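Local coordinates for sialidase B (Streptococcus pneumoniae serotype 4, PDB 4XJW), which cleaves terminal sialic acid residues from oligosaccharides, glycoproteins and glycolipids at alpha-2,3, alpha-2,6 and alpha-2,8 linkages, and works as an intramolecular trans-sialidase, at residues T425-N428 with W433-F436; I302-V307 with K437-F442; Y364-K369 with M404-K409; R465-T470 with L476-S481; L458-S463 with G512-F517. The protein carries 1 engineered substitution. One frame throughout, in Å; residues are numbered along the deposited sequence. Where two conformers were deposited one is given.

Contact 1 (T425-N428 with W433-F436); sequences TSQN and WEQF
S426 and W433 are the serine and tryptophan of an Asp box, the second BNR repeat of this sialidase, a tight loop that joins two outer strands of a propeller blade; N428 stands where the consensus has aspartate. The serine suits its place because its small hydroxyl can be gripped from several directions. With OG anti to the backbone N (chi1 172°), the oxygen swings into the loop and accepts N428 N at 3.2 Å, which makes an ST turn. The same OG is also hydrogen-bonded to G430 N and S432 O, while N428 OD1 takes S432 N, so polar side chains bind the loop to its own backbone. The carbon that carries this hydroxyl serves the other side of the motif: S426 CB sits over one face of the W433 indole, 3.8 Å from the centroid of its six-membered ring and 20° off the normal, a CH-pi contact.

One straight backbone bond closes the loop, from E434 N to T425 O at 2.9 Å and 172°. Beside it E434 CG, placed by the first torsion, lies 3.4 Å from T425 OG1; the bend at chi2 then turns the carboxylate toward Q427. There E434 OE2 lies 3.6 Å from Q427 OE1, two acceptors that merely pass, among exposed side chains.

The whole turn lies at the end of strand 420-426. Next to it runs strand 301-308, where T425 rests on I302 and W433 on T301 and L303; W433 NE1 bonds T241 OG1 on strand 237-244, and the chain beyond F436 enters strand 437-438.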
# COMPACT_ATOMS: atom_id res chain seq x y z
N THR A 425 5.89 -7.63 20.02
CA THR A 425 6.48 -6.50 20.71
C THR A 425 7.93 -6.33 20.31
O THR A 425 8.56 -7.27 19.83
CB THR A 425 6.43 -6.65 22.24
OG1 THR A 425 7.31 -7.71 22.65
CG2 THR A 425 5.01 -6.95 22.74
N SER A 426 8.44 -5.13 20.49
CA SER A 426 9.85 -4.87 20.27
C SER A 426 10.39 -4.15 21.49
O SER A 426 9.78 -3.20 21.99
CB SER A 426 10.08 -4.00 19.04
OG SER A 426 11.45 -3.62 18.98
N GLN A 427 11.56 -4.59 21.95
CA GLN A 427 12.20 -3.98 23.10
C GLN A 427 13.29 -3.00 22.65
O GLN A 427 13.95 -2.38 23.48
CB GLN A 427 12.79 -5.06 24.00
CG GLN A 427 11.74 -5.82 24.81
CD GLN A 427 11.98 -7.32 24.82
OE1 GLN A 427 13.02 -7.80 24.37
NE2 GLN A 427 11.01 -8.07 25.32
N ASN A 428 13.47 -2.87 21.34
CA ASN A 428 14.52 -1.99 20.81
C ASN A 428 13.99 -1.05 19.73
O ASN A 428 14.68 -0.75 18.74
CB ASN A 428 15.70 -2.82 20.29
CG ASN A 428 15.27 -3.94 19.38
OD1 ASN A 428 14.21 -3.85 18.76
ND2 ASN A 428 16.07 -5.00 19.29
N TRP A 433 11.72 -7.80 16.33
CA TRP A 433 10.39 -8.11 16.85
C TRP A 433 10.35 -9.52 17.42
O TRP A 433 10.98 -10.43 16.87
CB TRP A 433 9.34 -7.97 15.74
CG TRP A 433 9.23 -6.57 15.21
CD1 TRP A 433 9.87 -6.06 14.12
CD2 TRP A 433 8.45 -5.50 15.76
NE1 TRP A 433 9.52 -4.74 13.94
CE2 TRP A 433 8.65 -4.37 14.94
CE3 TRP A 433 7.58 -5.40 16.86
CZ2 TRP A 433 8.04 -3.13 15.20
CZ3 TRP A 433 6.96 -4.16 17.11
CH2 TRP A 433 7.19 -3.06 16.28
N GLU A 434 9.60 -9.68 18.51
CA GLU A 434 9.38 -10.98 19.14
C GLU A 434 8.50 -11.88 18.30
O GLU A 434 7.85 -11.43 17.34
CB GLU A 434 8.68 -10.78 20.49
CG GLU A 434 9.54 -10.08 21.54
CD GLU A 434 10.83 -10.83 21.79
OE1 GLU A 434 10.78 -12.07 21.92
OE2 GLU A 434 11.89 -10.18 21.85
N GLN A 435 8.47 -13.16 18.65
CA GLN A 435 7.51 -14.07 18.03
C GLN A 435 6.10 -13.65 18.41
O GLN A 435 5.82 -13.32 19.57
CB GLN A 435 7.79 -15.52 18.46
CG GLN A 435 9.12 -16.07 17.94
CD GLN A 435 9.23 -16.05 16.43
OE1 GLN A 435 8.24 -16.27 15.72
NE2 GLN A 435 10.42 -15.76 15.92
N PHE A 436 5.19 -13.68 17.44
CA PHE A 436 3.83 -13.22 17.68
C PHE A 436 3.05 -14.14 18.61
O PHE A 436 3.33 -15.34 18.70
CB PHE A 436 3.07 -12.93 16.36
CG PHE A 436 2.63 -14.17 15.61
CD1 PHE A 436 1.50 -14.88 15.99
CD2 PHE A 436 3.34 -14.60 14.49
CE1 PHE A 436 1.08 -16.00 15.30
CE2 PHE A 436 2.93 -15.73 13.79
CZ PHE A 436 1.80 -16.42 14.19

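Contact 2 (I302-V307 with K437-F442); sequences ILLADV and KLLPPF
L304 and L439 meet at about a right angle, one methyl of each doing the touching: L304 CD2 lies 4.0 Å from L439 CD1. L439 points its CB at the strand, with CG anti to the carbonyl carbon (chi1 -72°), and so presents a branch directly. L304 starts out across this direction; its first torsion of -88°, well away from the usual -60°, together with a chi2 of 58°, brings CD2 round to the meeting point. A forked side chain is apt here, since each leucine can offer one methyl to its partner and turn the other elsewhere. L304 uses CD1 in this way against F468, and L439 also leans on W488.

A second, looser pair forms further along. V307 directs its CB toward L438, and V307 CG2 comes to 4.4 Å from L438 CD2, while L438 CD1 is left to pack on F407. Valine, beta-branched and at home in a strand, points toward L438, whose longer side chain makes up most of the distance.

The backbones stand well apart, with 9.2 Å between L304 CA and L439 CA, because strand 420-426 runs between 301-308 and the edge strand 437-438 in the same propeller blade. M423 of that middle strand touches both L304 and L439, and A422 touches V307, so the leucines and the valine meet above the intervening strand.

Since every touching atom is a methyl carbon, the chemistry implies a modest join between edge and interior of the blade: non-directional dispersion between methyls, three of the four residues being buried.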
# COMPACT_ATOMS: atom_id res chain seq x y z
N ILE A 302 4.43 -1.97 20.49
CA ILE A 302 3.52 -3.09 20.28
C ILE A 302 2.87 -3.01 18.91
O ILE A 302 2.33 -1.98 18.52
CB ILE A 302 2.47 -3.13 21.39
CG1 ILE A 302 3.15 -3.33 22.75
CG2 ILE A 302 1.43 -4.20 21.11
CD1 ILE A 302 2.21 -3.26 23.93
N LEU A 303 2.93 -4.11 18.16
CA LEU A 303 2.33 -4.16 16.83
C LEU A 303 1.31 -5.28 16.75
O LEU A 303 1.59 -6.42 17.14
CB LEU A 303 3.43 -4.30 15.75
CG LEU A 303 3.02 -4.37 14.26
CD1 LEU A 303 4.15 -3.85 13.38
CD2 LEU A 303 2.70 -5.80 13.84
N LEU A 304 0.12 -4.95 16.26
CA LEU A 304 -0.91 -5.96 16.04
C LEU A 304 -1.14 -6.14 14.53
O LEU A 304 -0.89 -5.23 13.75
CB LEU A 304 -2.22 -5.58 16.75
CG LEU A 304 -2.40 -6.01 18.20
CD1 LEU A 304 -1.30 -5.47 19.10
CD2 LEU A 304 -3.77 -5.58 18.71
N ALA A 305 -1.61 -7.32 14.14
CA ALA A 305 -2.03 -7.57 12.75
C ALA A 305 -3.06 -8.69 12.71
O ALA A 305 -3.12 -9.51 13.62
CB ALA A 305 -0.83 -7.91 11.86
N ASP A 306 -3.85 -8.75 11.65
CA ASP A 306 -4.70 -9.92 11.46
C ASP A 306 -3.82 -11.08 11.01
O ASP A 306 -2.84 -10.88 10.29
CB ASP A 306 -5.74 -9.72 10.36
CG ASP A 306 -6.65 -8.52 10.58
OD1 ASP A 306 -6.90 -8.13 11.74
OD2 ASP A 306 -7.15 -7.99 9.56
N VAL A 307 -4.19 -12.30 11.42
CA VAL A 307 -3.50 -13.50 10.94
C VAL A 307 -4.48 -14.38 10.20
O VAL A 307 -5.58 -14.65 10.70
CB VAL A 307 -2.90 -14.32 12.09
CG1 VAL A 307 -1.98 -15.41 11.53
CG2 VAL A 307 -2.14 -13.42 13.02
N LYS A 437 2.10 -13.56 19.34
CA LYS A 437 1.15 -14.31 20.16
C LYS A 437 -0.26 -14.00 19.70
O LYS A 437 -0.56 -12.86 19.33
CB LYS A 437 1.31 -13.95 21.63
CG LYS A 437 2.65 -14.33 22.20
CD LYS A 437 2.75 -13.96 23.67
CE LYS A 437 4.11 -14.35 24.23
NZ LYS A 437 3.98 -14.92 25.60
N LEU A 438 -1.13 -15.00 19.70
CA LEU A 438 -2.53 -14.75 19.37
C LEU A 438 -3.26 -14.03 20.50
O LEU A 438 -3.06 -14.35 21.67
CB LEU A 438 -3.26 -16.06 19.04
CG LEU A 438 -2.75 -16.78 17.80
CD1 LEU A 438 -3.52 -18.09 17.53
CD2 LEU A 438 -2.78 -15.89 16.57
N LEU A 439 -4.09 -13.06 20.15
CA LEU A 439 -4.97 -12.45 21.13
C LEU A 439 -6.11 -13.40 21.44
O LEU A 439 -6.48 -14.22 20.60
CB LEU A 439 -5.53 -11.11 20.63
CG LEU A 439 -4.56 -9.91 20.57
CD1 LEU A 439 -5.28 -8.61 20.86
CD2 LEU A 439 -3.39 -10.09 21.50
N PRO A 440 -6.68 -13.31 22.66
CA PRO A 440 -7.85 -14.14 22.96
C PRO A 440 -9.05 -13.72 22.11
O PRO A 440 -9.07 -12.61 21.59
CB PRO A 440 -8.13 -13.82 24.43
CG PRO A 440 -7.59 -12.44 24.62
CD PRO A 440 -6.37 -12.38 23.75
N PRO A 441 -10.05 -14.61 21.97
CA PRO A 441 -11.30 -14.20 21.32
C PRO A 441 -12.08 -13.27 22.24
O PRO A 441 -12.02 -13.44 23.46
CB PRO A 441 -12.04 -15.53 21.14
CG PRO A 441 -11.50 -16.41 22.20
CD PRO A 441 -10.06 -16.02 22.40
N PHE A 442 -12.78 -12.29 21.67
CA PHE A 442 -13.49 -11.31 22.47
C PHE A 442 -15.02 -11.41 22.35
O PHE A 442 -15.74 -10.79 23.14
CB PHE A 442 -13.03 -9.90 22.10
CG PHE A 442 -11.60 -9.62 22.45
CD1 PHE A 442 -11.26 -9.18 23.72
CD2 PHE A 442 -10.60 -9.82 21.51
CE1 PHE A 442 -9.93 -8.93 24.04
CE2 PHE A 442 -9.28 -9.57 21.82
CZ PHE A 442 -8.94 -9.13 23.09

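Contact 3 (Y364-K369 with M404-K409); sequences YTINDK and MNVFYK
I366 and V406 join the end of strand 360-366, in the antiparallel sheet inserted between propeller strands, to a type I beta turn spanning N405 to Y408. In the first shell the two branched aliphatic residues cross obliquely, I366 CD1 at 3.7 Å from V406 CG1. Isoleucine supplies the longer reach and valine, aimed straight across, the compact surface. Alongside, N405 ND2 lies 2.9 Å from K369 O.

The next shell fixes these groups. V353 backs I366, and V372 backs V406. N405 has CG anti to its own nitrogen (chi1 -169°), which places OD1 to accept F407 N at 2.9 Å and 163°, in the carbonyl plane and on a lone pair. This is an Asx turn laid over the beta turn, whose own closing bond runs from Y408 N to N405 O. Asparagine suits the corner because its short stem puts OD1 within reach of the N-H two residues on.

Farther out, Y408 OH accepts from N261 N, holding the ring in place. That ring lies under the asparagine's stem: N405 CB stands 3.2 Å above the Y408 plane, over its centre.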
# COMPACT_ATOMS: atom_id res chain seq x y z
N TYR A 364 2.67 -34.54 21.08
CA TYR A 364 2.92 -33.33 20.30
C TYR A 364 2.82 -32.08 21.15
O TYR A 364 1.97 -31.98 22.03
CB TYR A 364 1.92 -33.21 19.16
CG TYR A 364 1.98 -34.34 18.17
CD1 TYR A 364 2.96 -34.35 17.18
CD2 TYR A 364 1.07 -35.37 18.21
CE1 TYR A 364 3.01 -35.38 16.26
CE2 TYR A 364 1.11 -36.40 17.30
CZ TYR A 364 2.08 -36.40 16.33
OH TYR A 364 2.13 -37.42 15.42
N THR A 365 3.70 -31.12 20.87
CA THR A 365 3.61 -29.80 21.48
C THR A 365 3.72 -28.71 20.42
O THR A 365 4.15 -28.96 19.29
CB THR A 365 4.70 -29.59 22.55
OG1 THR A 365 6.00 -29.72 21.95
CG2 THR A 365 4.56 -30.60 23.69
N ILE A 366 3.29 -27.51 20.79
CA ILE A 366 3.41 -26.33 19.93
C ILE A 366 4.37 -25.36 20.62
O ILE A 366 4.19 -25.06 21.80
CB ILE A 366 2.04 -25.66 19.75
CG1 ILE A 366 1.00 -26.67 19.26
CG2 ILE A 366 2.14 -24.47 18.81
CD1 ILE A 366 1.31 -27.28 17.89
N ASN A 367 5.37 -24.87 19.90
CA ASN A 367 6.30 -23.90 20.49
C ASN A 367 5.78 -22.46 20.37
O ASN A 367 4.63 -22.24 19.98
CB ASN A 367 7.73 -24.05 19.95
CG ASN A 367 7.87 -23.69 18.47
OD1 ASN A 367 6.98 -23.09 17.87
ND2 ASN A 367 9.00 -24.06 17.87
N ASP A 368 6.61 -21.47 20.71
CA ASP A 368 6.16 -20.09 20.63
C ASP A 368 6.05 -19.58 19.19
O ASP A 368 5.40 -18.57 18.94
CB ASP A 368 7.05 -19.15 21.46
CG ASP A 368 6.54 -17.71 21.46
OD1 ASP A 368 5.30 -17.49 21.40
OD2 ASP A 368 7.39 -16.78 21.49
N LYS A 369 6.66 -20.28 18.25
CA LYS A 369 6.52 -19.89 16.85
C LYS A 369 5.27 -20.53 16.21
O LYS A 369 5.06 -20.40 15.00
CB LYS A 369 7.78 -20.23 16.05
CG LYS A 369 9.07 -19.73 16.68
CD LYS A 369 10.23 -19.82 15.71
CE LYS A 369 11.57 -19.93 16.43
NZ LYS A 369 12.72 -19.90 15.47
N MET A 404 7.18 -26.93 10.50
CA MET A 404 5.74 -27.11 10.34
C MET A 404 5.01 -26.16 11.27
O MET A 404 5.22 -26.19 12.48
CB MET A 404 5.35 -28.56 10.66
CG MET A 404 3.85 -28.84 10.62
SD MET A 404 3.52 -30.55 11.10
CE MET A 404 4.23 -31.41 9.69
N ASN A 405 4.15 -25.33 10.70
CA ASN A 405 3.39 -24.34 11.47
C ASN A 405 1.90 -24.67 11.38
O ASN A 405 1.40 -25.05 10.32
CB ASN A 405 3.68 -22.94 10.92
CG ASN A 405 3.15 -21.84 11.81
OD1 ASN A 405 1.95 -21.69 11.99
ND2 ASN A 405 4.06 -21.04 12.36
N VAL A 406 1.18 -24.49 12.49
CA VAL A 406 -0.24 -24.85 12.53
C VAL A 406 -1.11 -23.98 11.62
O VAL A 406 -2.27 -24.29 11.39
CB VAL A 406 -0.81 -24.85 13.97
CG1 VAL A 406 -0.11 -25.90 14.82
CG2 VAL A 406 -0.71 -23.46 14.59
N PHE A 407 -0.54 -22.88 11.12
CA PHE A 407 -1.24 -22.02 10.17
C PHE A 407 -1.04 -22.44 8.70
O PHE A 407 -1.60 -21.81 7.79
CB PHE A 407 -0.80 -20.56 10.38
CG PHE A 407 -1.45 -19.90 11.56
CD1 PHE A 407 -0.90 -20.02 12.83
CD2 PHE A 407 -2.63 -19.18 11.40
CE1 PHE A 407 -1.52 -19.41 13.92
CE2 PHE A 407 -3.25 -18.58 12.49
CZ PHE A 407 -2.69 -18.69 13.74
N TYR A 408 -0.29 -23.51 8.48
CA TYR A 408 0.10 -23.90 7.12
C TYR A 408 -0.81 -24.97 6.52
O TYR A 408 -1.41 -25.77 7.24
CB TYR A 408 1.53 -24.45 7.09
CG TYR A 408 2.64 -23.48 7.40
CD1 TYR A 408 2.39 -22.13 7.62
CD2 TYR A 408 3.95 -23.92 7.47
CE1 TYR A 408 3.43 -21.25 7.90
CE2 TYR A 408 4.98 -23.06 7.74
CZ TYR A 408 4.73 -21.73 7.96
OH TYR A 408 5.80 -20.90 8.24
N LYS A 409 -0.86 -24.99 5.20
CA LYS A 409 -1.69 -25.95 4.46
C LYS A 409 -1.20 -27.38 4.68
O LYS A 409 -2.00 -28.30 4.80
CB LYS A 409 -1.67 -25.61 2.97
CG LYS A 409 -2.33 -26.64 2.07
CD LYS A 409 -2.24 -26.19 0.63
CE LYS A 409 -2.88 -27.19 -0.32
NZ LYS A 409 -2.80 -26.75 -1.74

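Contact 4 (R465-T470 with L476-S481); sequences RLIFAT and LTYLIS
T470 and T477 lie near the turn of the antiparallel hairpin of strands 466-472 and 475-481, in the middle of a propeller blade. The ladder pairs L466 with S481 and F468 with L479, where L479 N reaches F468 O at 2.8 Å and 174°. At the turn end T477 O is gripped twice, weakly by T470 N and closely by T470 OG1 at 2.6 Å, in the carbonyl plane on a lone pair. A chi1 of 76° lets OG1 reach across; threonine suits the spot, its CG2 meeting L479 CD1 at 3.7 Å.

On the face of I467, A469, Y478 and I480, the isoleucines lie side by side. I480 CG2 sits over one face of the R465 guanidinium, 3.3 Å from R465 NE, offset toward the rim; the charge is met by D482 and E535.

Y478 OH bonds T516 OG1 in the next blade. S481 is the serine of the third repeat's Asp box, its OG bonded to T487 O, D483 N and G485 N. L476 has its side chain about 8 Å from those of E503, predicted catalytic, and R519, probably substrate-binding.

The backbone bonds thus set the register, mostly apolar side chains fill both faces, and the polar ends named here have partners.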
# COMPACT_ATOMS: atom_id res chain seq x y z
N ARG A 465 -2.88 3.21 29.71
CA ARG A 465 -3.85 2.49 28.91
C ARG A 465 -3.49 2.48 27.43
O ARG A 465 -3.14 3.51 26.85
CB ARG A 465 -5.25 3.07 29.10
CG ARG A 465 -6.30 2.47 28.17
CD ARG A 465 -7.70 2.69 28.69
NE ARG A 465 -7.98 1.81 29.82
CZ ARG A 465 -9.20 1.61 30.31
NH1 ARG A 465 -10.24 2.23 29.78
NH2 ARG A 465 -9.37 0.78 31.33
N LEU A 466 -3.58 1.30 26.82
CA LEU A 466 -3.45 1.13 25.38
C LEU A 466 -4.77 0.71 24.76
O LEU A 466 -5.48 -0.14 25.30
CB LEU A 466 -2.42 0.06 25.06
CG LEU A 466 -1.10 0.26 25.78
CD1 LEU A 466 -0.24 -0.97 25.54
CD2 LEU A 466 -0.40 1.53 25.28
N ILE A 467 -5.11 1.30 23.62
CA ILE A 467 -6.33 0.93 22.91
C ILE A 467 -6.06 0.68 21.43
O ILE A 467 -5.44 1.51 20.76
CB ILE A 467 -7.43 2.00 23.01
CG1 ILE A 467 -7.71 2.35 24.47
CG2 ILE A 467 -8.73 1.51 22.31
CD1 ILE A 467 -8.89 3.31 24.64
N PHE A 468 -6.55 -0.45 20.93
CA PHE A 468 -6.53 -0.72 19.49
C PHE A 468 -7.95 -0.86 19.00
O PHE A 468 -8.71 -1.68 19.51
CB PHE A 468 -5.77 -2.01 19.19
CG PHE A 468 -4.28 -1.86 19.21
CD1 PHE A 468 -3.60 -1.41 18.09
CD2 PHE A 468 -3.55 -2.19 20.35
CE1 PHE A 468 -2.23 -1.27 18.09
CE2 PHE A 468 -2.17 -2.06 20.37
CZ PHE A 468 -1.51 -1.61 19.23
N ALA A 469 -8.30 -0.07 17.98
CA ALA A 469 -9.61 -0.19 17.34
C ALA A 469 -9.66 -1.40 16.42
O ALA A 469 -8.71 -1.68 15.67
CB ALA A 469 -9.94 1.08 16.57
N THR A 470 -10.79 -2.10 16.46
CA THR A 470 -11.09 -3.16 15.50
C THR A 470 -12.55 -3.00 15.11
O THR A 470 -13.29 -2.26 15.77
CB THR A 470 -10.88 -4.57 16.08
OG1 THR A 470 -11.97 -4.90 16.96
CG2 THR A 470 -9.55 -4.67 16.85
N LEU A 476 -17.93 -1.27 16.36
CA LEU A 476 -16.50 -1.14 16.60
C LEU A 476 -16.19 -1.89 17.88
O LEU A 476 -16.97 -1.86 18.84
CB LEU A 476 -16.09 0.33 16.74
CG LEU A 476 -16.29 1.23 15.54
CD1 LEU A 476 -15.72 2.62 15.79
CD2 LEU A 476 -15.63 0.60 14.31
N THR A 477 -15.08 -2.60 17.89
CA THR A 477 -14.69 -3.34 19.08
C THR A 477 -13.32 -2.86 19.50
O THR A 477 -12.30 -3.24 18.92
CB THR A 477 -14.68 -4.87 18.85
OG1 THR A 477 -15.88 -5.28 18.19
CG2 THR A 477 -14.58 -5.59 20.19
N TYR A 478 -13.30 -1.99 20.51
CA TYR A 478 -12.03 -1.49 21.02
C TYR A 478 -11.36 -2.51 21.92
O TYR A 478 -11.98 -3.05 22.85
CB TYR A 478 -12.24 -0.17 21.77
CG TYR A 478 -12.86 0.93 20.91
CD1 TYR A 478 -14.24 1.09 20.83
CD2 TYR A 478 -12.05 1.81 20.20
CE1 TYR A 478 -14.80 2.10 20.04
CE2 TYR A 478 -12.60 2.82 19.44
CZ TYR A 478 -13.97 2.97 19.36
OH TYR A 478 -14.48 3.98 18.59
N LEU A 479 -10.10 -2.81 21.64
CA LEU A 479 -9.34 -3.72 22.48
C LEU A 479 -8.47 -2.90 23.43
O LEU A 479 -7.62 -2.11 22.99
CB LEU A 479 -8.51 -4.67 21.63
CG LEU A 479 -9.29 -5.42 20.55
CD1 LEU A 479 -8.41 -6.45 19.87
CD2 LEU A 479 -10.53 -6.09 21.15
N ILE A 480 -8.67 -3.10 24.73
CA ILE A 480 -8.03 -2.29 25.75
C ILE A 480 -7.11 -3.13 26.61
O ILE A 480 -7.51 -4.21 27.07
CB ILE A 480 -9.09 -1.60 26.63
CG1 ILE A 480 -10.01 -0.73 25.78
CG2 ILE A 480 -8.44 -0.74 27.71
CD1 ILE A 480 -11.14 -0.09 26.57
N SER A 481 -5.88 -2.64 26.82
CA SER A 481 -4.95 -3.25 27.77
C SER A 481 -4.37 -2.20 28.69
O SER A 481 -3.92 -1.14 28.25
CB SER A 481 -3.80 -3.97 27.06
OG SER A 481 -2.84 -4.44 28.01

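Contact 5 (L458-S463 with G512-F517); sequences LALKSS and GVIRTF
Flat groups stay aside where L458 and L460 meet I514: in these segments the F517 ring has R515 CG 3.8 Å above one face, offset toward the rim. The contact itself is aliphatic and joins two successive blades of the sialidase beta-propeller, strand 451-459 with its following loop in one and strand 513-518 in the next.

L460 comes in at about a right angle to I514, its CD2 4.0 Å from I514 CD1 in one of two deposited conformers. Leucine and isoleucine suit a place where the backbones stand apart and side chains from both must meet; I467 and W537 also bear on I514.

G512, with a positive phi of 86°, turns the hairpin that leads into the strand; a side chain there would be jammed against the preceding carbonyl oxygen, and glycine avoids this. E508 ties the two loops, its carboxylate accepting from K461 N and G512 N. K461 belongs to the pocket that binds the inhibitor Optactin in the crystal.

L458 and I514 reach toward each other tip to tip. Leucine CG anti to the backbone N (chi1 179°) carries CD2 outward into the fork of the isoleucine, until L458 CD2 is 3.8 Å from I514 CG2.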
# COMPACT_ATOMS: atom_id res chain seq x y z
N LEU A 458 -3.74 3.66 20.26
CA LEU A 458 -3.75 4.90 21.04
C LEU A 458 -3.23 4.67 22.45
O LEU A 458 -3.74 3.82 23.18
CB LEU A 458 -5.17 5.46 21.12
CG LEU A 458 -5.31 6.75 21.94
CD1 LEU A 458 -4.70 7.93 21.24
CD2 LEU A 458 -6.78 7.01 22.20
N ALA A 459 -2.19 5.41 22.79
CA ALA A 459 -1.66 5.44 24.15
C ALA A 459 -2.20 6.69 24.81
O ALA A 459 -2.02 7.80 24.32
CB ALA A 459 -0.15 5.47 24.12
N LEU A 460 -2.87 6.53 25.93
CA LEU A 460 -3.47 7.69 26.59
C LEU A 460 -2.43 8.54 27.31
O LEU A 460 -1.45 8.02 27.83
CB LEU A 460 -4.56 7.25 27.56
CG LEU A 460 -5.79 6.74 26.82
CD1 LEU A 460 -6.90 6.43 27.78
CD2 LEU A 460 -6.24 7.76 25.78
N LYS A 461 -2.67 9.85 27.33
CA LYS A 461 -1.71 10.81 27.88
C LYS A 461 -1.48 10.68 29.39
O LYS A 461 -0.35 10.79 29.85
CB LYS A 461 -2.16 12.24 27.55
CG LYS A 461 -2.02 12.62 26.08
CD LYS A 461 -0.65 13.22 25.78
CE LYS A 461 -0.45 13.48 24.28
NZ LYS A 461 -1.42 14.46 23.72
N SER A 462 -2.55 10.44 30.15
CA SER A 462 -2.45 10.47 31.62
C SER A 462 -2.56 9.11 32.30
O SER A 462 -2.74 9.03 33.51
CB SER A 462 -3.52 11.38 32.22
OG SER A 462 -3.26 12.73 31.94
N SER A 463 -2.48 8.04 31.52
CA SER A 463 -2.47 6.69 32.09
C SER A 463 -1.65 5.78 31.19
O SER A 463 -1.16 6.21 30.15
CB SER A 463 -3.88 6.14 32.23
OG SER A 463 -4.40 5.79 30.96
N GLY A 512 -8.55 11.92 28.65
CA GLY A 512 -9.58 10.92 28.85
C GLY A 512 -10.69 10.97 27.82
O GLY A 512 -11.58 10.13 27.83
N VAL A 513 -10.63 11.97 26.94
CA VAL A 513 -11.62 12.16 25.88
C VAL A 513 -11.04 11.71 24.55
O VAL A 513 -10.09 12.32 24.05
CB VAL A 513 -12.04 13.62 25.78
CG1 VAL A 513 -13.11 13.82 24.72
CG2 VAL A 513 -12.54 14.12 27.14
N ILE A 514 -11.62 10.67 23.97
CA ILE A 514 -11.15 10.10 22.72
C ILE A 514 -12.20 10.31 21.64
O ILE A 514 -13.37 9.97 21.82
CB ILE A 514 -10.91 8.60 22.85
CG1 ILE A 514 -9.94 8.29 23.99
CG2 ILE A 514 -10.37 8.01 21.54
CD1 ILE A 514 -9.91 6.81 24.36
N ARG A 515 -11.79 10.87 20.50
CA ARG A 515 -12.69 10.86 19.35
C ARG A 515 -12.18 9.88 18.31
O ARG A 515 -11.00 9.90 17.95
CB ARG A 515 -12.89 12.23 18.74
CG ARG A 515 -13.87 12.17 17.55
CD ARG A 515 -14.63 13.45 17.38
NE ARG A 515 -15.35 13.78 18.59
CZ ARG A 515 -15.73 15.01 18.91
NH1 ARG A 515 -15.47 16.01 18.08
NH2 ARG A 515 -16.36 15.24 20.05
N THR A 516 -13.08 9.01 17.85
CA THR A 516 -12.77 8.01 16.83
C THR A 516 -13.41 8.41 15.52
O THR A 516 -14.61 8.66 15.49
CB THR A 516 -13.30 6.65 17.26
OG1 THR A 516 -12.73 6.27 18.52
CG2 THR A 516 -12.96 5.59 16.22
N PHE A 517 -12.61 8.50 14.45
CA PHE A 517 -13.12 8.76 13.11
C PHE A 517 -13.11 7.46 12.33
O PHE A 517 -12.14 6.71 12.38
CB PHE A 517 -12.24 9.80 12.40
CG PHE A 517 -12.15 11.11 13.13
CD1 PHE A 517 -13.14 12.08 12.98
CD2 PHE A 517 -11.10 11.36 13.99
CE1 PHE A 517 -13.06 13.28 13.65
CE2 PHE A 517 -11.02 12.57 14.68
CZ PHE A 517 -12.00 13.53 14.51

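Overall arrangement
Contacts 1, 2, 4 and 5 follow round the propeller, while contact 3 belongs to the inserted sheet and is nested, like contact 1, inside the loop closed by contact 2. Contacts 2 and 4, 11 Å apart centre to centre, touch where I302 packs on L466 and F442 on L479, joining two blades whose inner strands, 286-294 and 451-459, run parallel. Contact 4 is nested within contact 5, its centre also 11 Å away, and I467 O probably bonds L458 N. Contact 3 reaches the propeller through F407 against V307, yet lies 37 Å from contact 5, centre to centre. Contact 4 comes near two annotated active-site residues and contact 5 holds K461 of the inhibitor pocket; contacts 1, 2 and 3 lie farther off.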